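Molybdopterin molybdotransferase (Pyrococcus horikoshii, PDB 1UZ5) probably catalyses the insertion of molybdate into adenylyl-molybdopterin, a magnesium-dependent late step of molybdenum cofactor biosynthesis that yields Mo-molybdopterin and AMP. Local coordinates at residues P23-I37 / L167-P181. Sequence-based numbering, arbitrary orientation.
Sequences PGIEEVPIEKGLGRI and LSAVGINKVKVFRKP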
ATOM      1  N   PRO A  23      -4.712  15.812  -0.380  1.00 44.95           N
ATOM      2  CA  PRO A  23      -3.652  16.060   0.598  1.00 44.82           C
ATOM      3  C   PRO A  23      -2.429  16.745  -0.004  1.00 45.77           C
ATOM      4  O   PRO A  23      -1.622  17.338   0.711  1.00 52.07           O
ATOM      5  CB  PRO A  23      -3.340  14.662   1.117  1.00 42.58           C
ATOM      6  CG  PRO A  23      -3.509  13.825  -0.114  1.00 44.21           C
ATOM      7  CD  PRO A  23      -4.793  14.375  -0.710  1.00 46.30           C
ATOM      8  N   GLY A  24      -2.298  16.666  -1.323  1.00 39.02           N
ATOM      9  CA  GLY A  24      -1.158  17.280  -1.972  1.00 44.00           C
ATOM     10  C   GLY A  24      -0.026  16.285  -2.130  1.00 45.53           C
ATOM     11  O   GLY A  24      -0.072  15.180  -1.574  1.00 32.00           O
ATOM     12  N   ILE A  25       0.996  16.685  -2.882  1.00 40.11           N
ATOM     13  CA  ILE A  25       2.149  15.837  -3.145  1.00 33.98           C
ATOM     14  C   ILE A  25       3.435  16.452  -2.616  1.00 31.88           C
ATOM     15  O   ILE A  25       3.576  17.673  -2.571  1.00 40.78           O
ATOM     16  CB  ILE A  25       2.303  15.603  -4.661  1.00 37.49           C
ATOM     17  CG1 ILE A  25       1.040  14.930  -5.205  1.00 39.50           C
ATOM     18  CG2 ILE A  25       3.534  14.755  -4.943  1.00 44.92           C
ATOM     19  CD1 ILE A  25       1.030  14.758  -6.708  1.00 41.85           C
ATOM     20  N   GLU A  26       4.369  15.603  -2.202  1.00 27.79           N
ATOM     21  CA  GLU A  26       5.654  16.077  -1.708  1.00 32.13           C
ATOM     22  C   GLU A  26       6.749  15.110  -2.144  1.00 28.91           C
ATOM     23  O   GLU A  26       6.486  13.936  -2.424  1.00 31.41           O
ATOM     24  CB  GLU A  26       5.653  16.183  -0.179  1.00 38.30           C
ATOM     25  CG  GLU A  26       5.719  14.849   0.539  1.00 30.15           C
ATOM     26  CD  GLU A  26       5.935  14.994   2.037  1.00 45.03           C
ATOM     27  OE1 GLU A  26       6.932  15.627   2.442  1.00 47.00           O
ATOM     28  OE2 GLU A  26       5.110  14.469   2.811  1.00 42.88           O
ATOM     29  N   GLU A  27       7.977  15.601  -2.204  1.00 32.33           N
ATOM     30  CA  GLU A  27       9.084  14.746  -2.593  1.00 36.73           C
ATOM     31  C   GLU A  27       9.914  14.430  -1.371  1.00 32.66           C
ATOM     32  O   GLU A  27      10.250  15.313  -0.589  1.00 35.76           O
ATOM     33  CB  GLU A  27       9.964  15.417  -3.650  1.00 48.10           C
ATOM     34  CG  GLU A  27       9.285  15.613  -4.993  1.00 61.59           C
ATOM     35  CD  GLU A  27      10.279  15.857  -6.111  1.00 74.40           C
ATOM     36  OE1 GLU A  27      11.124  16.768  -5.972  1.00 78.61           O
ATOM     37  OE2 GLU A  27      10.215  15.135  -7.128  1.00 75.91           O
ATOM     38  N   VAL A  28      10.233  13.157  -1.203  1.00 25.31           N
ATOM     39  CA  VAL A  28      11.043  12.733  -0.073  1.00 28.29           C
ATOM     40  C   VAL A  28      12.228  11.951  -0.619  1.00 28.34           C
ATOM     41  O   VAL A  28      12.128  11.343  -1.683  1.00 22.81           O
ATOM     42  CB  VAL A  28      10.246  11.809   0.862  1.00 30.13           C
ATOM     43  CG1 VAL A  28       9.063  12.568   1.469  1.00 29.20           C
ATOM     44  CG2 VAL A  28       9.760  10.592   0.082  1.00 23.62           C
ATOM     45  N   PRO A  29      13.364  11.969   0.094  1.00 31.23           N
ATOM     46  CA  PRO A  29      14.549  11.232  -0.356  1.00 31.36           C
ATOM     47  C   PRO A  29      14.142   9.764  -0.425  1.00 36.99           C
ATOM     48  O   PRO A  29      13.194   9.356   0.246  1.00 33.78           O
ATOM     49  CB  PRO A  29      15.562  11.485   0.757  1.00 25.54           C
ATOM     50  CG  PRO A  29      15.124  12.800   1.335  1.00 36.96           C
ATOM     51  CD  PRO A  29      13.629  12.675   1.359  1.00 26.61           C
ATOM     52  N   ILE A  30      14.849   8.970  -1.221  1.00 29.26           N
ATOM     53  CA  ILE A  30      14.505   7.561  -1.350  1.00 24.43           C
ATOM     54  C   ILE A  30      14.611   6.802  -0.025  1.00 23.93           C
ATOM     55  O   ILE A  30      13.868   5.850   0.207  1.00 26.95           O
ATOM     56  CB  ILE A  30      15.387   6.864  -2.426  1.00 28.11           C
ATOM     57  CG1 ILE A  30      14.904   5.432  -2.645  1.00 35.47           C
ATOM     58  CG2 ILE A  30      16.846   6.870  -2.003  1.00 25.72           C
ATOM     59  CD1 ILE A  30      13.437   5.335  -3.052  1.00 34.14           C
ATOM     60  N   GLU A  31      15.530   7.221   0.842  1.00 24.05           N
ATOM     61  CA  GLU A  31      15.700   6.562   2.137  1.00 29.06           C
ATOM     62  C   GLU A  31      14.574   6.899   3.129  1.00 34.33           C
ATOM     63  O   GLU A  31      14.563   6.400   4.254  1.00 27.69           O
ATOM     64  CB  GLU A  31      17.054   6.926   2.762  1.00 33.97           C
ATOM     65  CG  GLU A  31      17.248   8.404   3.026  1.00 32.91           C
ATOM     66  CD  GLU A  31      17.801   9.149   1.824  1.00 51.11           C
ATOM     67  OE1 GLU A  31      17.417   8.828   0.676  1.00 40.64           O
ATOM     68  OE2 GLU A  31      18.616  10.071   2.035  1.00 58.22           O
ATOM     69  N   LYS A  32      13.638   7.746   2.710  1.00 29.28           N
ATOM     70  CA  LYS A  32      12.501   8.128   3.550  1.00 28.88           C
ATOM     71  C   LYS A  32      11.208   7.737   2.847  1.00 29.80           C
ATOM     72  O   LYS A  32      10.125   8.147   3.248  1.00 31.13           O
ATOM     73  CB  LYS A  32      12.485   9.641   3.804  1.00 32.34           C
ATOM     74  CG  LYS A  32      13.674  10.176   4.590  1.00 30.50           C
ATOM     75  CD  LYS A  32      13.772   9.531   5.967  1.00 45.89           C
ATOM     76  CE  LYS A  32      14.999  10.030   6.721  1.00 51.86           C
ATOM     77  NZ  LYS A  32      15.167   9.347   8.036  1.00 64.16           N
ATOM     78  N   GLY A  33      11.327   6.948   1.786  1.00 28.67           N
ATOM     79  CA  GLY A  33      10.142   6.538   1.056  1.00 27.71           C
ATOM     80  C   GLY A  33       9.427   5.331   1.636  1.00 25.50           C
ATOM     81  O   GLY A  33       8.239   5.130   1.377  1.00 23.60           O
ATOM     82  N   LEU A  34      10.139   4.530   2.427  1.00 22.68           N
ATOM     83  CA  LEU A  34       9.551   3.325   3.001  1.00 28.22           C
ATOM     84  C   LEU A  34       8.234   3.626   3.715  1.00 22.91           C
ATOM     85  O   LEU A  34       8.185   4.476   4.590  1.00 23.44           O
ATOM     86  CB  LEU A  34      10.534   2.667   3.978  1.00 26.09           C
ATOM     87  CG  LEU A  34      10.031   1.353   4.589  1.00 26.67           C
ATOM     88  CD1 LEU A  34       9.830   0.326   3.485  1.00 21.95           C
ATOM     89  CD2 LEU A  34      11.019   0.837   5.628  1.00 29.21           C
ATOM     90  N   GLY A  35       7.174   2.926   3.331  1.00 26.47           N
ATOM     91  CA  GLY A  35       5.885   3.144   3.958  1.00 31.43           C
ATOM     92  C   GLY A  35       5.000   4.183   3.285  1.00 32.91           C
ATOM     93  O   GLY A  35       3.786   4.175   3.480  1.00 34.50           O
ATOM     94  N   ARG A  36       5.590   5.078   2.498  1.00 26.49           N
ATOM     95  CA  ARG A  36       4.815   6.113   1.820  1.00 24.65           C
ATOM     96  C   ARG A  36       4.085   5.580   0.589  1.00 23.80           C
ATOM     97  O   ARG A  36       4.354   4.475   0.120  1.00 22.81           O
ATOM     98  CB  ARG A  36       5.722   7.286   1.435  1.00 21.09           C
ATOM     99  CG  ARG A  36       6.448   7.916   2.619  1.00 21.52           C
ATOM    100  CD  ARG A  36       5.461   8.490   3.645  1.00 23.91           C
ATOM    101  NE  ARG A  36       4.702   9.628   3.125  1.00 18.73           N
ATOM    102  CZ  ARG A  36       5.066  10.900   3.274  1.00 21.59           C
ATOM    103  NH1 ARG A  36       6.179  11.204   3.930  1.00 25.44           N
ATOM    104  NH2 ARG A  36       4.318  11.872   2.770  1.00 23.44           N
ATOM    105  N   ILE A  37       3.147   6.372   0.078  1.00 28.22           N
ATOM    106  CA  ILE A  37       2.353   5.987  -1.082  1.00 25.96           C
ATOM    107  C   ILE A  37       2.754   6.819  -2.300  1.00 25.47           C
ATOM    108  O   ILE A  37       2.716   8.049  -2.250  1.00 23.57           O
ATOM    109  CB  ILE A  37       0.846   6.221  -0.820  1.00 26.08           C
ATOM    110  CG1 ILE A  37       0.413   5.497   0.460  1.00 29.95           C
ATOM    111  CG2 ILE A  37       0.032   5.743  -2.009  1.00 23.44           C
ATOM    112  CD1 ILE A  37       0.562   4.000   0.407  1.00 30.17           C
ATOM    113  N   LEU A 167      13.763   1.460  -6.973  1.00 23.94           N
ATOM    114  CA  LEU A 167      13.976   2.845  -7.365  1.00 23.97           C
ATOM    115  C   LEU A 167      15.452   3.185  -7.227  1.00 27.68           C
ATOM    116  O   LEU A 167      16.020   3.860  -8.082  1.00 24.61           O
ATOM    117  CB  LEU A 167      13.111   3.790  -6.522  1.00 23.13           C
ATOM    118  CG  LEU A 167      11.607   3.646  -6.797  1.00 27.97           C
ATOM    119  CD1 LEU A 167      10.807   4.522  -5.838  1.00 27.08           C
ATOM    120  CD2 LEU A 167      11.308   4.030  -8.243  1.00 23.75           C
ATOM    121  N   SER A 168      16.077   2.711  -6.154  1.00 20.84           N
ATOM    122  CA  SER A 168      17.498   2.961  -5.949  1.00 24.80           C
ATOM    123  C   SER A 168      18.296   2.335  -7.100  1.00 24.02           C
ATOM    124  O   SER A 168      19.222   2.939  -7.628  1.00 20.57           O
ATOM    125  CB  SER A 168      17.963   2.343  -4.630  1.00 23.08           C
ATOM    126  OG  SER A 168      19.375   2.452  -4.484  1.00 30.63           O
ATOM    127  N   ALA A 169      17.915   1.117  -7.469  1.00 21.61           N
ATOM    128  CA  ALA A 169      18.577   0.368  -8.534  1.00 25.21           C
ATOM    129  C   ALA A 169      18.619   1.117  -9.869  1.00 28.88           C
ATOM    130  O   ALA A 169      19.498   0.869 -10.691  1.00 25.83           O
ATOM    131  CB  ALA A 169      17.899  -0.983  -8.708  1.00 22.82           C
ATOM    132  N   VAL A 170      17.678   2.030 -10.091  1.00 23.44           N
ATOM    133  CA  VAL A 170      17.671   2.781 -11.336  1.00 19.96           C
ATOM    134  C   VAL A 170      18.153   4.223 -11.166  1.00 26.43           C
ATOM    135  O   VAL A 170      17.945   5.057 -12.043  1.00 23.16           O
ATOM    136  CB  VAL A 170      16.282   2.755 -12.005  1.00 20.80           C
ATOM    137  CG1 VAL A 170      15.918   1.321 -12.359  1.00 19.75           C
ATOM    138  CG2 VAL A 170      15.230   3.364 -11.081  1.00 23.20           C
ATOM    139  N   GLY A 171      18.800   4.508 -10.037  1.00 20.66           N
ATOM    140  CA  GLY A 171      19.335   5.844  -9.804  1.00 29.01           C
ATOM    141  C   GLY A 171      18.404   6.904  -9.239  1.00 32.92           C
ATOM    142  O   GLY A 171      18.789   8.065  -9.103  1.00 24.54           O
ATOM    143  N   ILE A 172      17.181   6.515  -8.906  1.00 27.78           N
ATOM    144  CA  ILE A 172      16.210   7.455  -8.351  1.00 22.96           C
ATOM    145  C   ILE A 172      16.504   7.690  -6.865  1.00 26.23           C
ATOM    146  O   ILE A 172      16.551   6.743  -6.077  1.00 26.46           O
ATOM    147  CB  ILE A 172      14.770   6.903  -8.535  1.00 24.84           C
ATOM    148  CG1 ILE A 172      14.396   6.948 -10.021  1.00 17.31           C
ATOM    149  CG2 ILE A 172      13.764   7.718  -7.712  1.00 20.99           C
ATOM    150  CD1 ILE A 172      13.128   6.216 -10.363  1.00 23.25           C
ATOM    151  N   ASN A 173      16.714   8.944  -6.478  1.00 28.46           N
ATOM    152  CA  ASN A 173      16.988   9.234  -5.073  1.00 29.96           C
ATOM    153  C   ASN A 173      15.937  10.165  -4.442  1.00 27.60           C
ATOM    154  O   ASN A 173      16.057  10.554  -3.282  1.00 33.45           O
ATOM    155  CB  ASN A 173      18.395   9.818  -4.920  1.00 31.47           C
ATOM    156  CG  ASN A 173      18.490  11.239  -5.408  1.00 36.52           C
ATOM    157  OD1 ASN A 173      17.871  11.608  -6.403  1.00 53.98           O
ATOM    158  ND2 ASN A 173      19.284  12.046  -4.715  1.00 46.50           N
ATOM    159  N   LYS A 174      14.919  10.520  -5.223  1.00 32.02           N
ATOM    160  CA  LYS A 174      13.818  11.366  -4.756  1.00 32.57           C
ATOM    161  C   LYS A 174      12.533  10.823  -5.353  1.00 34.26           C
ATOM    162  O   LYS A 174      12.470  10.544  -6.548  1.00 24.86           O
ATOM    163  CB  LYS A 174      13.994  12.818  -5.198  1.00 35.57           C
ATOM    164  CG  LYS A 174      15.130  13.549  -4.511  1.00 46.23           C
ATOM    165  CD  LYS A 174      15.041  15.048  -4.764  1.00 58.65           C
ATOM    166  CE  LYS A 174      15.015  15.366  -6.254  1.00 70.16           C
ATOM    167  NZ  LYS A 174      14.851  16.824  -6.509  1.00 81.28           N
ATOM    168  N   VAL A 175      11.503  10.679  -4.526  1.00 27.80           N
ATOM    169  CA  VAL A 175      10.236  10.149  -5.006  1.00 20.57           C
ATOM    170  C   VAL A 175       9.034  10.995  -4.574  1.00 30.55           C
ATOM    171  O   VAL A 175       8.981  11.504  -3.454  1.00 29.88           O
ATOM    172  CB  VAL A 175      10.064   8.683  -4.535  1.00 26.38           C
ATOM    173  CG1 VAL A 175      10.128   8.606  -3.019  1.00 34.43           C
ATOM    174  CG2 VAL A 175       8.754   8.114  -5.058  1.00 31.98           C
ATOM    175  N   LYS A 176       8.080  11.153  -5.484  1.00 25.31           N
ATOM    176  CA  LYS A 176       6.876  11.928  -5.217  1.00 29.74           C
ATOM    177  C   LYS A 176       5.827  11.069  -4.539  1.00 26.64           C
ATOM    178  O   LYS A 176       5.339  10.095  -5.109  1.00 25.44           O
ATOM    179  CB  LYS A 176       6.306  12.491  -6.519  1.00 29.70           C
ATOM    180  CG  LYS A 176       7.145  13.619  -7.113  1.00 38.32           C
ATOM    181  CD  LYS A 176       6.495  14.183  -8.365  1.00 43.78           C
ATOM    182  CE  LYS A 176       7.278  15.373  -8.896  1.00 53.44           C
ATOM    183  NZ  LYS A 176       6.633  15.967 -10.093  1.00 64.08           N
ATOM    184  N   VAL A 177       5.485  11.430  -3.312  1.00 27.25           N
ATOM    185  CA  VAL A 177       4.493  10.668  -2.572  1.00 25.81           C
ATOM    186  C   VAL A 177       3.368  11.579  -2.090  1.00 25.37           C
ATOM    187  O   VAL A 177       3.530  12.798  -2.006  1.00 23.07           O
ATOM    188  CB  VAL A 177       5.137   9.959  -1.363  1.00 25.87           C
ATOM    189  CG1 VAL A 177       6.189   8.963  -1.842  1.00 22.05           C
ATOM    190  CG2 VAL A 177       5.766  10.983  -0.434  1.00 21.80           C
ATOM    191  N   PHE A 178       2.220  10.983  -1.800  1.00 25.80           N
ATOM    192  CA  PHE A 178       1.085  11.754  -1.313  1.00 28.84           C
ATOM    193  C   PHE A 178       1.379  12.211   0.104  1.00 22.89           C
ATOM    194  O   PHE A 178       1.965  11.464   0.894  1.00 32.33           O
ATOM    195  CB  PHE A 178      -0.184  10.900  -1.283  1.00 22.45           C
ATOM    196  CG  PHE A 178      -0.814  10.683  -2.624  1.00 27.67           C
ATOM    197  CD1 PHE A 178      -1.339  11.751  -3.341  1.00 32.70           C
ATOM    198  CD2 PHE A 178      -0.935   9.398  -3.147  1.00 24.74           C
ATOM    199  CE1 PHE A 178      -1.980  11.544  -4.556  1.00 32.78           C
ATOM    200  CE2 PHE A 178      -1.574   9.179  -4.363  1.00 29.93           C
ATOM    201  CZ  PHE A 178      -2.099  10.255  -5.068  1.00 35.49           C
ATOM    202  N   ARG A 179       1.004  13.443   0.423  1.00 32.76           N
ATOM    203  CA  ARG A 179       1.174  13.926   1.785  1.00 27.47           C
ATOM    204  C   ARG A 179       0.113  13.128   2.537  1.00 25.68           C
ATOM    205  O   ARG A 179      -0.858  12.669   1.937  1.00 22.77           O
ATOM    206  CB  ARG A 179       0.886  15.425   1.877  1.00 41.81           C
ATOM    207  CG  ARG A 179       1.970  16.294   1.266  1.00 38.81           C
ATOM    208  CD  ARG A 179       1.604  17.767   1.336  1.00 43.82           C
ATOM    209  NE  ARG A 179       2.621  18.605   0.711  1.00 51.48           N
ATOM    210  CZ  ARG A 179       3.826  18.827   1.226  1.00 61.91           C
ATOM    211  NH1 ARG A 179       4.171  18.274   2.382  1.00 55.69           N
ATOM    212  NH2 ARG A 179       4.690  19.602   0.582  1.00 59.05           N
ATOM    213  N   LYS A 180       0.294  12.938   3.834  1.00 28.22           N
ATOM    214  CA  LYS A 180      -0.675  12.152   4.587  1.00 33.03           C
ATOM    215  C   LYS A 180      -1.936  12.944   4.903  1.00 24.14           C
ATOM    216  O   LYS A 180      -1.870  14.019   5.490  1.00 25.71           O
ATOM    217  CB  LYS A 180      -0.040  11.636   5.881  1.00 31.81           C
ATOM    218  CG  LYS A 180       1.123  10.682   5.642  1.00 31.58           C
ATOM    219  CD  LYS A 180       1.772  10.249   6.941  1.00 31.61           C
ATOM    220  CE  LYS A 180       2.885   9.246   6.686  1.00 40.58           C
ATOM    221  NZ  LYS A 180       3.541   8.826   7.954  1.00 43.49           N
ATOM    222  N   PRO A 181      -3.101  12.428   4.488  1.00 20.00           N
ATOM    223  CA  PRO A 181      -4.379  13.101   4.746  1.00 31.12           C
ATOM    224  C   PRO A 181      -4.547  13.181   6.265  1.00 30.76           C
ATOM    225  O   PRO A 181      -4.454  12.165   6.954  1.00 30.53           O
ATOM    226  CB  PRO A 181      -5.403  12.155   4.122  1.00 33.97           C
ATOM    227  CG  PRO A 181      -4.616  11.415   3.084  1.00 36.74           C
ATOM    228  CD  PRO A 181      -3.319  11.157   3.784  1.00 20.24           C
TER
HETATM  229  O   HOH W   1       2.401  14.115   4.926  1.00 34.99           O
HETATM  230  O   HOH W   2      10.654  12.849  -8.232  1.00 41.81           O
HETATM  231  O   HOH W   3      18.451  10.301  -1.240  1.00 48.34           O
HETATM  232  O   HOH W   4       2.496   8.859   1.474  1.00 19.31           O
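Glu26 exchanges two backbone hydrogen bonds with Val177, and Val28 two with Val175, making strands 25-29 and 174-178 a two-stranded antiparallel sheet. The ladder joins a strand of the MoeA N-terminal region to the chain that runs from helix 161-169 to strand 182-188. At one end Ile30 N extends it to Asn173 O; at the other Arg179 N reaches Gly24 O, where a positive phi suits glycine. The face with the compact Val28, Val175 and Val177 is buried there: Val28 CG2 lies beside Val175 CG1 at 3.7 Å, while Val177 CG2 packs on Val28 and over one face of the Arg36 guanidinium. Ile30, its CG1 anti to the backbone N (chi1 -174°), brings CD1 to Leu167 CB in helix 161-169. On the opposite, exposed face long charged chains can reach solvent: Glu27 and Lys176 run alongside each other, and Glu27 OE1 makes a long salt bridge to Lys174 NZ. Glu26 shares the valines' face, where Arg36 and Arg179 meet its charge. Its CB sits over the centre of the Arg179 guanidinium, but Glu26 OE1 makes only a long salt bridge to Arg179 NH1 (3.8 Å), well out of the guanidinium plane. Bends at chi2 and chi3 bring Arg36 NH2 to Glu26 OE2 in a salt bridge of 2.7 Å; the same NH2 donates to Phe178 O. A water accepts from Arg36 NE and Ile37 N and donates to that Phe178 O.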